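Local structure of Ifi204 (Mus musculus domesticus, 5YZW) at residues F44-F57 / G73-D85. The protein is an interferon-inducible PYHIN-family DNA sensor whose HIN domain recognises DNA, probably in innate immune defence. Sequence-based numbering, arbitrary orientation.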
loop_
_atom_site.group_PDB
_atom_site.type_symbol
_atom_site.label_atom_id
_atom_site.label_comp_id
_atom_site.label_asym_id
_atom_site.label_seq_id
_atom_site.Cartn_x
_atom_site.Cartn_y
_atom_site.Cartn_z
ATOM N N PHE A 44 4.774 9.859 0.157
ATOM C CA PHE A 44 5.322 8.793 0.977
ATOM C C PHE A 44 4.259 7.740 1.211
ATOM O O PHE A 44 3.078 8.063 1.403
ATOM C CB PHE A 44 5.833 9.327 2.318
ATOM C CG PHE A 44 6.912 10.380 2.174
ATOM C CD1 PHE A 44 6.591 11.714 2.031
ATOM C CD2 PHE A 44 8.246 10.008 2.119
ATOM C CE1 PHE A 44 7.589 12.672 1.886
ATOM C CE2 PHE A 44 9.245 10.954 1.964
ATOM C CZ PHE A 44 8.918 12.286 1.860
ATOM N N ARG A 45 4.683 6.479 1.214
ATOM C CA ARG A 45 3.812 5.377 1.586
ATOM C C ARG A 45 4.045 5.045 3.053
ATOM O O ARG A 45 5.186 4.852 3.474
ATOM C CB ARG A 45 4.073 4.172 0.677
ATOM C CG ARG A 45 3.268 4.258 -0.588
ATOM C CD ARG A 45 3.863 3.413 -1.718
ATOM N NE ARG A 45 3.171 3.668 -2.980
ATOM C CZ ARG A 45 3.181 2.845 -4.024
ATOM N NH1 ARG A 45 3.850 1.699 -3.966
ATOM N NH2 ARG A 45 2.519 3.171 -5.125
ATOM N N VAL A 46 2.967 5.028 3.831
ATOM C CA VAL A 46 3.017 4.973 5.284
ATOM C C VAL A 46 2.375 3.680 5.759
ATOM O O VAL A 46 1.273 3.331 5.319
ATOM C CB VAL A 46 2.293 6.177 5.920
ATOM C CG1 VAL A 46 2.389 6.116 7.448
ATOM C CG2 VAL A 46 2.883 7.479 5.397
ATOM N N LYS A 47 3.042 3.011 6.694
ATOM C CA LYS A 47 2.502 1.886 7.437
ATOM C C LYS A 47 2.231 2.340 8.864
ATOM O O LYS A 47 3.160 2.727 9.584
ATOM C CB LYS A 47 3.482 0.717 7.424
ATOM C CG LYS A 47 3.436 -0.106 6.140
ATOM C CD LYS A 47 4.683 -0.998 6.021
ATOM C CE LYS A 47 4.575 -1.989 4.846
ATOM N NZ LYS A 47 5.765 -2.873 4.831
ATOM N N VAL A 48 0.964 2.303 9.263
ATOM C CA VAL A 48 0.516 2.770 10.569
ATOM C C VAL A 48 0.190 1.545 11.400
ATOM O O VAL A 48 -0.788 0.834 11.119
ATOM C CB VAL A 48 -0.692 3.705 10.446
ATOM C CG1 VAL A 48 -1.182 4.120 11.828
ATOM C CG2 VAL A 48 -0.309 4.929 9.592
ATOM N N PHE A 49 1.012 1.283 12.422
ATOM C CA PHE A 49 0.829 0.110 13.273
ATOM C C PHE A 49 0.098 0.396 14.584
ATOM O O PHE A 49 -0.185 -0.550 15.330
ATOM C CB PHE A 49 2.188 -0.535 13.571
ATOM C CG PHE A 49 2.873 -1.077 12.347
ATOM C CD1 PHE A 49 2.427 -2.251 11.750
ATOM C CD2 PHE A 49 3.945 -0.400 11.774
ATOM C CE1 PHE A 49 3.050 -2.757 10.615
ATOM C CE2 PHE A 49 4.566 -0.901 10.647
ATOM C CZ PHE A 49 4.116 -2.087 10.067
ATOM N N ASP A 50 -0.210 1.662 14.894
ATOM C CA ASP A 50 -1.124 2.021 15.983
ATOM C C ASP A 50 -2.412 2.516 15.331
ATOM O O ASP A 50 -2.524 3.692 14.966
ATOM C CB ASP A 50 -0.520 3.089 16.897
ATOM C CG ASP A 50 -1.346 3.327 18.154
ATOM O OD1 ASP A 50 -2.517 2.888 18.214
ATOM O OD2 ASP A 50 -0.826 3.973 19.086
ATOM N N THR A 51 -3.391 1.621 15.197
ATOM C CA THR A 51 -4.576 1.987 14.436
ATOM C C THR A 51 -5.491 2.927 15.194
ATOM O O THR A 51 -6.508 3.358 14.629
ATOM C CB THR A 51 -5.324 0.721 13.975
ATOM O OG1 THR A 51 -5.673 -0.082 15.110
ATOM C CG2 THR A 51 -4.414 -0.081 13.063
ATOM N N ALA A 52 -5.147 3.303 16.430
ATOM C CA ALA A 52 -5.853 4.428 17.033
ATOM C C ALA A 52 -5.769 5.655 16.136
ATOM O O ALA A 52 -6.680 6.490 16.130
ATOM C CB ALA A 52 -5.301 4.750 18.428
ATOM N N LEU A 53 -4.710 5.749 15.338
ATOM C CA LEU A 53 -4.505 6.875 14.434
ATOM C C LEU A 53 -5.488 6.908 13.264
ATOM O O LEU A 53 -5.427 7.858 12.472
ATOM C CB LEU A 53 -3.070 6.840 13.910
ATOM C CG LEU A 53 -2.016 7.263 14.932
ATOM C CD1 LEU A 53 -0.605 7.052 14.386
ATOM C CD2 LEU A 53 -2.230 8.728 15.270
ATOM N N LYS A 54 -6.376 5.911 13.134
ATOM C CA LYS A 54 -7.387 5.935 12.079
ATOM C C LYS A 54 -8.136 7.270 12.043
ATOM O O LYS A 54 -8.398 7.816 10.964
ATOM C CB LYS A 54 -8.356 4.761 12.279
ATOM C CG LYS A 54 -9.568 4.727 11.357
ATOM C CD LYS A 54 -10.586 3.690 11.873
ATOM C CE LYS A 54 -11.826 3.639 11.000
ATOM N NZ LYS A 54 -12.663 2.441 11.290
ATOM N N SER A 55 -8.454 7.836 13.211
ATOM C CA SER A 55 -9.159 9.118 13.252
ATOM C C SER A 55 -8.351 10.283 12.692
ATOM O O SER A 55 -8.931 11.338 12.429
ATOM C CB SER A 55 -9.574 9.463 14.686
ATOM O OG SER A 55 -8.436 9.593 15.517
ATOM N N LYS A 56 -7.046 10.142 12.499
ATOM C CA LYS A 56 -6.262 11.242 11.950
ATOM C C LYS A 56 -5.852 11.055 10.496
ATOM O O LYS A 56 -5.556 12.048 9.811
ATOM C CB LYS A 56 -5.013 11.475 12.808
ATOM C CG LYS A 56 -5.377 12.119 14.152
ATOM C CD LYS A 56 -4.196 12.178 15.096
ATOM C CE LYS A 56 -4.658 12.521 16.510
ATOM N NZ LYS A 56 -3.482 12.712 17.406
ATOM N N PHE A 57 -5.846 9.826 9.992
ATOM C CA PHE A 57 -5.519 9.616 8.585
ATOM C C PHE A 57 -6.814 9.625 7.769
ATOM O O PHE A 57 -7.266 8.617 7.211
ATOM C CB PHE A 57 -4.716 8.336 8.414
ATOM C CG PHE A 57 -3.278 8.481 8.810
ATOM C CD1 PHE A 57 -2.909 8.464 10.155
ATOM C CD2 PHE A 57 -2.293 8.672 7.845
ATOM C CE1 PHE A 57 -1.572 8.603 10.518
ATOM C CE2 PHE A 57 -0.960 8.813 8.196
ATOM C CZ PHE A 57 -0.593 8.776 9.537
ATOM N N GLY A 73 11.259 1.145 2.041
ATOM C CA GLY A 73 10.577 2.131 1.218
ATOM C C GLY A 73 9.287 2.665 1.806
ATOM O O GLY A 73 8.586 3.431 1.135
ATOM N N PHE A 74 8.949 2.285 3.030
ATOM C CA PHE A 74 7.780 2.813 3.716
ATOM C C PHE A 74 8.202 3.680 4.898
ATOM O O PHE A 74 9.297 3.541 5.442
ATOM C CB PHE A 74 6.879 1.685 4.238
ATOM C CG PHE A 74 6.260 0.843 3.139
ATOM C CD1 PHE A 74 6.967 -0.201 2.568
ATOM C CD2 PHE A 74 4.970 1.108 2.691
ATOM C CE1 PHE A 74 6.386 -0.999 1.556
ATOM C CE2 PHE A 74 4.394 0.338 1.691
ATOM C CZ PHE A 74 5.110 -0.706 1.118
ATOM N N LEU A 75 7.300 4.565 5.290
ATOM C CA LEU A 75 7.415 5.289 6.555
ATOM C C LEU A 75 6.566 4.560 7.584
ATOM O O LEU A 75 5.361 4.360 7.380
ATOM C CB LEU A 75 6.951 6.742 6.437
ATOM C CG LEU A 75 7.636 7.692 5.469
ATOM C CD1 LEU A 75 7.237 9.139 5.803
ATOM C CD2 LEU A 75 9.150 7.530 5.495
ATOM N N GLU A 76 7.193 4.141 8.682
ATOM C CA GLU A 76 6.510 3.339 9.687
ATOM C C GLU A 76 6.218 4.186 10.927
ATOM O O GLU A 76 7.097 4.900 11.415
ATOM C CB GLU A 76 7.340 2.101 10.045
ATOM C CG GLU A 76 7.449 1.091 8.879
ATOM C CD GLU A 76 8.043 -0.252 9.286
ATOM O OE1 GLU A 76 7.903 -1.225 8.499
ATOM O OE2 GLU A 76 8.664 -0.333 10.368
ATOM N N ILE A 77 4.980 4.098 11.419
ATOM C CA ILE A 77 4.495 4.804 12.603
ATOM C C ILE A 77 4.019 3.762 13.607
ATOM O O ILE A 77 3.111 2.975 13.308
ATOM C CB ILE A 77 3.341 5.758 12.262
ATOM C CG1 ILE A 77 3.779 6.778 11.206
ATOM C CG2 ILE A 77 2.841 6.429 13.528
ATOM C CD1 ILE A 77 2.684 7.729 10.780
ATOM N N TYR A 78 4.600 3.773 14.802
ATOM C CA TYR A 78 4.318 2.751 15.800
ATOM C C TYR A 78 3.484 3.231 16.985
ATOM O O TYR A 78 3.014 2.392 17.762
ATOM C CB TYR A 78 5.642 2.165 16.308
ATOM C CG TYR A 78 6.314 1.293 15.268
ATOM C CD1 TYR A 78 5.869 -0.001 15.040
ATOM C CD2 TYR A 78 7.367 1.773 14.491
ATOM C CE1 TYR A 78 6.464 -0.799 14.092
ATOM C CE2 TYR A 78 7.975 0.967 13.527
ATOM C CZ TYR A 78 7.512 -0.312 13.335
ATOM O OH TYR A 78 8.085 -1.131 12.385
ATOM N N ARG A 79 3.286 4.537 17.156
ATOM C CA ARG A 79 2.584 5.068 18.326
ATOM C C ARG A 79 1.685 6.234 17.939
ATOM O O ARG A 79 2.047 7.048 17.087
ATOM C CB ARG A 79 3.557 5.562 19.413
ATOM C CG ARG A 79 4.399 4.475 20.069
ATOM C CD ARG A 79 5.749 5.034 20.551
ATOM N NE ARG A 79 6.844 4.094 20.287
ATOM C CZ ARG A 79 7.691 4.184 19.259
ATOM N NH1 ARG A 79 7.584 5.180 18.388
ATOM N NH2 ARG A 79 8.649 3.279 19.102
ATOM N N ALA A 80 0.536 6.337 18.617
ATOM C CA ALA A 80 -0.360 7.476 18.431
ATOM C C ALA A 80 0.343 8.813 18.693
ATOM O O ALA A 80 0.068 9.809 18.011
ATOM C CB ALA A 80 -1.582 7.334 19.348
ATOM N N SER A 81 1.263 8.854 19.663
ATOM C CA SER A 81 1.961 10.102 19.987
ATOM C C SER A 81 2.814 10.628 18.837
ATOM O O SER A 81 3.271 11.776 18.907
ATOM C CB SER A 81 2.857 9.922 21.223
ATOM O OG SER A 81 3.558 8.689 21.153
ATOM N N CYS A 82 3.028 9.830 17.788
ATOM C CA CYS A 82 3.865 10.257 16.672
ATOM C C CYS A 82 3.201 11.322 15.806
ATOM O O CYS A 82 3.889 11.960 15.004
ATOM C CB CYS A 82 4.220 9.058 15.762
ATOM S SG CYS A 82 5.120 7.679 16.544
ATOM N N VAL A 83 1.885 11.492 15.903
ATOM C CA VAL A 83 1.121 12.275 14.933
ATOM C C VAL A 83 0.284 13.317 15.670
ATOM O O VAL A 83 -0.360 13.005 16.675
ATOM C CB VAL A 83 0.212 11.368 14.071
ATOM C CG1 VAL A 83 -0.534 12.196 13.036
ATOM C CG2 VAL A 83 1.029 10.238 13.386
ATOM N N SER A 84 0.305 14.562 15.180
ATOM C CA SER A 84 -0.585 15.623 15.659
ATOM C C SER A 84 -1.218 16.288 14.440
ATOM O O SER A 84 -0.673 16.206 13.333
ATOM C CB SER A 84 0.164 16.648 16.527
ATOM O OG SER A 84 1.101 17.349 15.741
ATOM N N ASP A 85 -2.402 16.919 14.629
ATOM C CA ASP A 85 -3.156 17.409 13.471
ATOM C C ASP A 85 -3.940 18.714 13.695
ATOM O O ASP A 85 -4.962 18.930 13.032
ATOM C CB ASP A 85 -4.145 16.340 12.981
ATOM C CG ASP A 85 -5.431 16.273 13.817
ATOM O OD1 ASP A 85 -5.370 16.393 15.065
ATOM O OD2 ASP A 85 -6.509 16.080 13.209
HETATM O O HOH W 1 7.480 5.967 1.258
HETATM O O HOH W 2 8.059 -1.484 5.947
#
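Ile77 packs against Val46, Leu53 and Phe57 on the tight side of this contact. With its CG1 beside the backbone N (chi1 -58°), it sends CD1 to the edge of the Phe57 ring, 3.7 Å from CZ, and against Val46 CG1, while CG2 meets Leu53 CD1 at 3.6 Å. Leu53 CD1 also touches Val83 CG2, and Phe33 and Ile65 of neighbouring strands close in around this apolar cluster. Alongside it, strands 44-48 and 74-77 run parallel, joined by nearly straight backbone hydrogen bonds from Leu75 N to Arg45 O (2.8 Å) through to Phe49 N to Ile77 O.

The other face is polar but still covered. There the extended Lys47 chain lies across Phe74, CE over the ring centre at 3.6 Å and NZ in a cation-pi contact. NZ also bonds to His187, and a water bridges it to Glu76 OE1. An alanine in place of Phe74 would probably leave Lys47 CD and CE without their aromatic bed and NZ without its cation-pi partner, though His187 and the water could still hold it. Farther along, the Phe49 and Tyr78 rings, 12° apart in plane, scarcely overlap. Asp50 OD1 accepts from Ala52 N, an Asx turn, and OD2 from Ala80 N through a bent bond (132°), each donor out of the carboxylate plane. Looser is the partly exposed far end, where Lys56 NZ bonds weakly to Val83 O (3.2 Å) near Asp85. Parallel pairing in a curled, otherwise antiparallel sheet marks the barrel-closing strands of an OB fold, here the first of two such sheets.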